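Long-range contact in ESX-1 secretion system protein EccA1 (PDB 4F3V), which probably hydrolyses ATP to help power the export of virulence factors by the ESX-1 type VII secretion system, and is represented here by its N-terminal TPR domain: residues 18-30 and 41-53. Sequence-based numbering, arbitrary orientation.
Sequences LPMSEARSLDLFT and DAWIGRIRCGDTD
Glu22 OE2 takes two donors, Arg48 NH1 at 2.8 Å and a water at 2.7 Å. The arginine nitrogen approaches from above the carboxylate plane, whereas the carboxylate oxygen lies in the plane of the guanidinium, and the two flat groups stand 77° apart. That water also donates to Leu18 O and accepts from Arg48 NH2, so the salt bridge is tied to the turn before helix 22-35. Leu18 CD2 sits over the centre of one guanidinium face, and Arg48 NE donates a hydrogen bond to Leu81 O.

Next to this polar end, antiparallel helices illustrate how a small residue admits a large one. Gly45 CA lies 3.5 Å from the Phe29 ring centroid, almost on the ring normal, in a CH-pi contact over the ring face. With SG anti to its carbonyl carbon (chi1 -63°), Cys49 meets the same ring at the edge, SG 3.8 Å from Phe29 CD2, while touching Leu18 CD2 and Ser25 CB.

Farther along, Leu26 CD1 rests 3.7 Å from Arg46 CG. The bend at chi3 (58°) turns the Arg46 guanidinium between Thr30 OG1 on one face and Trp43 on the other; NE and NH2 both bind Asp51 OD2, which Thr56 also engages. Gly50 closes helix 40-48 in a Schellman motif.

This helical hairpin, whose axes over residues 22-30 and 41-48 come within 8.6 Å, belongs to the TPR-type N-terminal domain: the preceding helix 2-17 packs against Ser25 and Phe29, and the following helix 54-62 against Trp43 and Ile47.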
ATOM      1  N   LEU A  18      14.058  -1.515  22.104  1.00 24.96           N
ATOM      2  CA  LEU A  18      13.651  -2.112  20.812  1.00 25.02           C
ATOM      3  C   LEU A  18      14.487  -3.313  20.366  1.00 27.94           C
ATOM      4  O   LEU A  18      13.924  -4.308  19.944  1.00 28.35           O
ATOM      5  CB  LEU A  18      13.620  -1.078  19.687  1.00 23.69           C
ATOM      6  CG  LEU A  18      12.395  -0.181  19.605  1.00 21.45           C
ATOM      7  CD1 LEU A  18      12.658   0.894  18.580  1.00 21.84           C
ATOM      8  CD2 LEU A  18      11.132  -0.953  19.299  1.00 21.29           C
ATOM      9  N   PRO A  19      15.826  -3.229  20.454  1.00 30.29           N
ATOM     10  CA  PRO A  19      16.602  -4.429  20.121  1.00 32.98           C
ATOM     11  C   PRO A  19      16.430  -5.592  21.110  1.00 34.72           C
ATOM     12  O   PRO A  19      16.712  -6.710  20.745  1.00 39.70           O
ATOM     13  CB  PRO A  19      18.060  -3.944  20.117  1.00 34.26           C
ATOM     14  CG  PRO A  19      18.046  -2.484  20.396  1.00 33.29           C
ATOM     15  CD  PRO A  19      16.667  -2.063  20.779  1.00 30.76           C
ATOM     16  N   MET A  20      16.008  -5.327  22.350  1.00 34.67           N
ATOM     17  CA  MET A  20      15.894  -6.362  23.404  1.00 35.76           C
ATOM     18  C   MET A  20      14.516  -7.022  23.355  1.00 34.45           C
ATOM     19  O   MET A  20      14.408  -8.240  23.388  1.00 34.81           O
ATOM     20  CB  MET A  20      16.107  -5.769  24.818  1.00 37.55           C
ATOM     21  CG  MET A  20      17.512  -5.194  25.116  1.00 39.82           C
ATOM     22  SD  MET A  20      17.989  -4.601  26.793  1.00 41.96           S
ATOM     23  CE  MET A  20      17.197  -2.990  26.863  1.00 38.29           C
ATOM     24  N   SER A  21      13.462  -6.210  23.271  1.00 31.26           N
ATOM     25  CA  SER A  21      12.107  -6.733  23.357  1.00 30.89           C
ATOM     26  C   SER A  21      11.088  -5.738  22.828  1.00 28.97           C
ATOM     27  O   SER A  21      10.762  -4.752  23.483  1.00 26.87           O
ATOM     28  CB  SER A  21      11.782  -7.054  24.815  1.00 31.73           C
ATOM     29  OG  SER A  21      10.413  -7.351  24.961  1.00 32.17           O
ATOM     30  N   GLU A  22      10.571  -6.011  21.642  1.00 29.21           N
ATOM     31  CA  GLU A  22       9.510  -5.225  21.062  1.00 27.68           C
ATOM     32  C   GLU A  22       8.270  -5.222  21.937  1.00 26.40           C
ATOM     33  O   GLU A  22       7.592  -4.204  22.025  1.00 24.97           O
ATOM     34  CB  GLU A  22       9.193  -5.711  19.644  1.00 29.45           C
ATOM     35  CG  GLU A  22      10.332  -5.393  18.683  1.00 30.59           C
ATOM     36  CD  GLU A  22      10.047  -5.776  17.248  1.00 32.13           C
ATOM     37  OE1 GLU A  22       8.926  -6.223  16.962  1.00 34.81           O
ATOM     38  OE2 GLU A  22      10.953  -5.626  16.400  1.00 32.70           O
ATOM     39  N   ALA A  23       7.996  -6.332  22.601  1.00 26.44           N
ATOM     40  CA  ALA A  23       6.859  -6.432  23.514  1.00 26.83           C
ATOM     41  C   ALA A  23       6.943  -5.411  24.667  1.00 25.42           C
ATOM     42  O   ALA A  23       5.966  -4.773  24.992  1.00 24.36           O
ATOM     43  CB  ALA A  23       6.740  -7.864  24.061  1.00 28.59           C
ATOM     44  N   ARG A  24       8.117  -5.297  25.286  1.00 25.38           N
ATOM     45  CA  ARG A  24       8.319  -4.311  26.348  1.00 24.91           C
ATOM     46  C   ARG A  24       8.284  -2.861  25.809  1.00 22.48           C
ATOM     47  O   ARG A  24       7.739  -1.986  26.469  1.00 21.73           O
ATOM     48  CB  ARG A  24       9.621  -4.576  27.103  1.00 26.22           C
ATOM     49  CG  ARG A  24       9.594  -5.835  27.989  1.00 28.72           C
ATOM     50  CD  ARG A  24      10.712  -5.818  29.023  1.00 30.44           C
ATOM     51  NE  ARG A  24      11.048  -7.151  29.533  1.00 33.25           N
ATOM     52  CZ  ARG A  24      12.034  -7.890  29.023  1.00 34.45           C
ATOM     53  NH1 ARG A  24      12.770  -7.422  28.001  1.00 33.56           N
ATOM     54  NH2 ARG A  24      12.298  -9.087  29.517  1.00 36.47           N
ATOM     55  N   SER A  25       8.876  -2.625  24.640  1.00 20.77           N
ATOM     56  CA  SER A  25       8.825  -1.318  24.014  1.00 19.64           C
ATOM     57  C   SER A  25       7.362  -0.939  23.760  1.00 18.99           C
ATOM     58  O   SER A  25       6.954   0.181  24.050  1.00 17.87           O
ATOM     59  CB  SER A  25       9.575  -1.295  22.683  1.00 19.46           C
ATOM     60  OG  SER A  25      10.967  -1.463  22.878  1.00 20.45           O
ATOM     61  N   LEU A  26       6.579  -1.884  23.260  1.00 19.69           N
ATOM     62  CA  LEU A  26       5.145  -1.647  23.000  1.00 19.59           C
ATOM     63  C   LEU A  26       4.423  -1.204  24.273  1.00 20.03           C
ATOM     64  O   LEU A  26       3.603  -0.274  24.226  1.00 19.49           O
ATOM     65  CB  LEU A  26       4.480  -2.884  22.394  1.00 20.88           C
ATOM     66  CG  LEU A  26       2.988  -2.784  22.013  1.00 21.42           C
ATOM     67  CD1 LEU A  26       2.767  -1.640  21.026  1.00 19.81           C
ATOM     68  CD2 LEU A  26       2.402  -4.122  21.508  1.00 23.14           C
ATOM     69  N   ASP A  27       4.725  -1.859  25.400  1.00 21.42           N
ATOM     70  CA  ASP A  27       4.082  -1.523  26.672  1.00 22.44           C
ATOM     71  C   ASP A  27       4.370  -0.060  26.971  1.00 21.45           C
ATOM     72  O   ASP A  27       3.486   0.655  27.415  1.00 21.93           O
ATOM     73  CB  ASP A  27       4.624  -2.344  27.848  1.00 24.13           C
ATOM     74  CG  ASP A  27       4.176  -3.798  27.839  1.00 26.09           C
ATOM     75  OD1 ASP A  27       3.111  -4.119  27.254  1.00 26.40           O
ATOM     76  OD2 ASP A  27       4.903  -4.618  28.453  1.00 27.14           O
ATOM     77  N   LEU A  28       5.605   0.373  26.706  1.00 20.60           N
ATOM     78  CA  LEU A  28       6.022   1.732  27.034  1.00 20.11           C
ATOM     79  C   LEU A  28       5.429   2.750  26.077  1.00 19.29           C
ATOM     80  O   LEU A  28       4.966   3.801  26.517  1.00 19.63           O
ATOM     81  CB  LEU A  28       7.550   1.851  27.059  1.00 20.08           C
ATOM     82  CG  LEU A  28       8.285   1.085  28.160  1.00 21.90           C
ATOM     83  CD1 LEU A  28       9.778   1.181  27.967  1.00 22.11           C
ATOM     84  CD2 LEU A  28       7.904   1.601  29.539  1.00 23.25           C
ATOM     85  N   PHE A  29       5.479   2.485  24.771  1.00 18.58           N
ATOM     86  CA  PHE A  29       4.837   3.379  23.803  1.00 17.69           C
ATOM     87  C   PHE A  29       3.322   3.479  24.093  1.00 18.69           C
ATOM     88  O   PHE A  29       2.726   4.545  23.969  1.00 18.78           O
ATOM     89  CB  PHE A  29       5.048   2.904  22.365  1.00 17.02           C
ATOM     90  CG  PHE A  29       6.457   3.020  21.860  1.00 16.41           C
ATOM     91  CD1 PHE A  29       7.132   4.241  21.870  1.00 16.02           C
ATOM     92  CD2 PHE A  29       7.091   1.942  21.317  1.00 16.54           C
ATOM     93  CE1 PHE A  29       8.411   4.361  21.353  1.00 15.68           C
ATOM     94  CE2 PHE A  29       8.368   2.047  20.798  1.00 16.95           C
ATOM     95  CZ  PHE A  29       9.041   3.259  20.816  1.00 16.05           C
ATOM     96  N   THR A  30       2.717   2.380  24.528  1.00 19.91           N
ATOM     97  CA  THR A  30       1.297   2.356  24.828  1.00 21.26           C
ATOM     98  C   THR A  30       0.992   3.151  26.094  1.00 21.94           C
ATOM     99  O   THR A  30      -0.023   3.835  26.163  1.00 22.13           O
ATOM    100  CB  THR A  30       0.804   0.901  24.944  1.00 23.05           C
ATOM    101  OG1 THR A  30       0.998   0.269  23.676  1.00 22.59           O
ATOM    102  CG2 THR A  30      -0.672   0.826  25.343  1.00 25.00           C
ATOM    103  N   ASP A  41       4.727  10.477  17.844  1.00 14.47           N
ATOM    104  CA  ASP A  41       5.934   9.625  17.859  1.00 14.62           C
ATOM    105  C   ASP A  41       5.733   8.276  18.569  1.00 14.37           C
ATOM    106  O   ASP A  41       6.315   7.277  18.165  1.00 14.48           O
ATOM    107  CB  ASP A  41       7.137  10.369  18.475  1.00 14.81           C
ATOM    108  CG  ASP A  41       7.539  11.586  17.667  1.00 15.49           C
ATOM    109  OD1 ASP A  41       7.020  11.762  16.531  1.00 15.44           O
ATOM    110  OD2 ASP A  41       8.395  12.347  18.147  1.00 16.34           O
ATOM    111  N   ALA A  42       4.909   8.257  19.606  1.00 14.37           N
ATOM    112  CA  ALA A  42       4.600   7.008  20.304  1.00 14.74           C
ATOM    113  C   ALA A  42       3.640   6.100  19.520  1.00 14.75           C
ATOM    114  O   ALA A  42       3.745   4.878  19.595  1.00 15.68           O
ATOM    115  CB  ALA A  42       4.083   7.302  21.720  1.00 14.13           C
ATOM    116  N   TRP A  43       2.689   6.678  18.790  1.00 14.94           N
ATOM    117  CA  TRP A  43       1.880   5.894  17.861  1.00 15.26           C
ATOM    118  C   TRP A  43       2.739   5.242  16.810  1.00 15.56           C
ATOM    119  O   TRP A  43       2.557   4.058  16.518  1.00 16.48           O
ATOM    120  CB  TRP A  43       0.773   6.714  17.204  1.00 15.62           C
ATOM    121  CG  TRP A  43      -0.298   7.171  18.160  1.00 15.98           C
ATOM    122  CD1 TRP A  43      -0.505   8.459  18.627  1.00 16.35           C
ATOM    123  CD2 TRP A  43      -1.317   6.359  18.813  1.00 16.91           C
ATOM    124  NE1 TRP A  43      -1.556   8.497  19.493  1.00 17.26           N
ATOM    125  CE2 TRP A  43      -2.080   7.258  19.652  1.00 17.83           C
ATOM    126  CE3 TRP A  43      -1.642   5.012  18.803  1.00 17.66           C
ATOM    127  CZ2 TRP A  43      -3.136   6.821  20.429  1.00 19.29           C
ATOM    128  CZ3 TRP A  43      -2.703   4.583  19.585  1.00 19.63           C
ATOM    129  CH2 TRP A  43      -3.440   5.472  20.380  1.00 20.17           C
ATOM    130  N   ILE A  44       3.730   5.966  16.297  1.00 15.14           N
ATOM    131  CA  ILE A  44       4.674   5.404  15.336  1.00 15.43           C
ATOM    132  C   ILE A  44       5.548   4.307  15.999  1.00 15.68           C
ATOM    133  O   ILE A  44       5.855   3.290  15.391  1.00 16.11           O
ATOM    134  CB  ILE A  44       5.525   6.525  14.674  1.00 14.75           C
ATOM    135  CG1 ILE A  44       4.587   7.449  13.856  1.00 15.58           C
ATOM    136  CG2 ILE A  44       6.632   5.946  13.795  1.00 14.85           C
ATOM    137  CD1 ILE A  44       5.234   8.757  13.403  1.00 15.38           C
ATOM    138  N   GLY A  45       5.959   4.537  17.232  1.00 15.50           N
ATOM    139  CA  GLY A  45       6.673   3.508  18.015  1.00 16.00           C
ATOM    140  C   GLY A  45       5.859   2.224  18.110  1.00 17.00           C
ATOM    141  O   GLY A  45       6.396   1.127  17.940  1.00 17.72           O
ATOM    142  N   ARG A  46       4.549   2.350  18.339  1.00 17.24           N
ATOM    143  CA  ARG A  46       3.675   1.169  18.411  1.00 18.33           C
ATOM    144  C   ARG A  46       3.667   0.406  17.086  1.00 19.01           C
ATOM    145  O   ARG A  46       3.747  -0.844  17.074  1.00 19.37           O
ATOM    146  CB  ARG A  46       2.258   1.538  18.824  1.00 18.64           C
ATOM    147  CG  ARG A  46       2.154   1.962  20.284  1.00 19.19           C
ATOM    148  CD  ARG A  46       0.787   2.508  20.644  1.00 19.92           C
ATOM    149  NE  ARG A  46      -0.282   1.547  20.396  1.00 21.48           N
ATOM    150  CZ  ARG A  46      -1.443   1.487  21.060  1.00 22.53           C
ATOM    151  NH1 ARG A  46      -1.741   2.346  22.031  1.00 22.63           N
ATOM    152  NH2 ARG A  46      -2.324   0.568  20.719  1.00 23.98           N
ATOM    153  N   ILE A  47       3.591   1.157  15.982  1.00 18.50           N
ATOM    154  CA  ILE A  47       3.672   0.571  14.636  1.00 19.91           C
ATOM    155  C   ILE A  47       4.983  -0.203  14.475  1.00 20.22           C
ATOM    156  O   ILE A  47       5.001  -1.329  14.005  1.00 20.55           O
ATOM    157  CB  ILE A  47       3.563   1.651  13.526  1.00 19.54           C
ATOM    158  CG1 ILE A  47       2.158   2.267  13.523  1.00 19.83           C
ATOM    159  CG2 ILE A  47       3.882   1.031  12.170  1.00 21.12           C
ATOM    160  CD1 ILE A  47       1.952   3.422  12.540  1.00 20.26           C
ATOM    161  N   ARG A  48       6.084   0.416  14.899  1.00 19.06           N
ATOM    162  CA  ARG A  48       7.371  -0.252  14.841  1.00 19.72           C
ATOM    163  C   ARG A  48       7.363  -1.588  15.611  1.00 20.16           C
ATOM    164  O   ARG A  48       8.075  -2.521  15.226  1.00 20.58           O
ATOM    165  CB  ARG A  48       8.445   0.671  15.396  1.00 19.15           C
ATOM    166  CG  ARG A  48       9.775   0.019  15.697  1.00 20.06           C
ATOM    167  CD  ARG A  48      10.468  -0.442  14.442  1.00 21.64           C
ATOM    168  NE  ARG A  48      11.790  -0.962  14.779  1.00 23.18           N
ATOM    169  CZ  ARG A  48      12.030  -2.158  15.307  1.00 24.09           C
ATOM    170  NH1 ARG A  48      11.046  -3.003  15.573  1.00 24.36           N
ATOM    171  NH2 ARG A  48      13.275  -2.506  15.577  1.00 25.56           N
ATOM    172  N   CYS A  49       6.595  -1.659  16.699  1.00 20.07           N
ATOM    173  CA  CYS A  49       6.550  -2.874  17.536  1.00 21.70           C
ATOM    174  C   CYS A  49       5.544  -3.895  17.033  1.00 23.73           C
ATOM    175  O   CYS A  49       5.281  -4.867  17.711  1.00 24.65           O
ATOM    176  CB  CYS A  49       6.239  -2.528  18.994  1.00 21.42           C
ATOM    177  SG  CYS A  49       7.491  -1.494  19.790  1.00 20.58           S
ATOM    178  N   GLY A  50       4.972  -3.677  15.854  1.00 24.80           N
ATOM    179  CA  GLY A  50       4.066  -4.647  15.242  1.00 28.19           C
ATOM    180  C   GLY A  50       2.599  -4.373  15.496  1.00 29.30           C
ATOM    181  O   GLY A  50       1.753  -5.201  15.198  1.00 30.29           O
ATOM    182  N   ASP A  51       2.280  -3.200  16.031  1.00 29.46           N
ATOM    183  CA  ASP A  51       0.888  -2.802  16.191  1.00 31.38           C
ATOM    184  C   ASP A  51       0.438  -2.081  14.924  1.00 33.89           C
ATOM    185  O   ASP A  51       0.649  -0.895  14.788  1.00 34.92           O
ATOM    186  CB  ASP A  51       0.737  -1.859  17.401  1.00 30.15           C
ATOM    187  CG  ASP A  51      -0.671  -1.336  17.563  1.00 30.73           C
ATOM    188  OD1 ASP A  51      -1.602  -1.894  16.922  1.00 30.99           O
ATOM    189  OD2 ASP A  51      -0.853  -0.369  18.330  1.00 29.00           O
ATOM    190  N   THR A  52      -0.185  -2.790  13.997  1.00 40.13           N
ATOM    191  CA  THR A  52      -0.771  -2.139  12.808  1.00 42.63           C
ATOM    192  C   THR A  52      -2.322  -2.151  12.823  1.00 45.43           C
ATOM    193  O   THR A  52      -2.960  -2.163  11.764  1.00 46.21           O
ATOM    194  CB  THR A  52      -0.235  -2.765  11.499  1.00 45.47           C
ATOM    195  OG1 THR A  52      -0.420  -4.186  11.536  1.00 47.31           O
ATOM    196  CG2 THR A  52       1.270  -2.430  11.326  1.00 45.67           C
ATOM    197  N   ASP A  53      -2.916  -2.153  14.023  1.00 43.88           N
ATOM    198  CA  ASP A  53      -4.323  -1.793  14.214  1.00 42.89           C
ATOM    199  C   ASP A  53      -4.608  -0.525  13.401  1.00 40.16           C
ATOM    200  O   ASP A  53      -3.837   0.443  13.469  1.00 36.75           O
ATOM    201  CB  ASP A  53      -4.556  -1.523  15.708  1.00 43.35           C
ATOM    202  CG  ASP A  53      -6.026  -1.216  16.064  1.00 46.68           C
ATOM    203  OD1 ASP A  53      -6.787  -0.631  15.276  1.00 46.80           O
ATOM    204  OD2 ASP A  53      -6.422  -1.559  17.193  1.00 51.11           O
TER
HETATM  205  O   HOH W   1      13.419  -4.984  17.266  1.00 32.23           O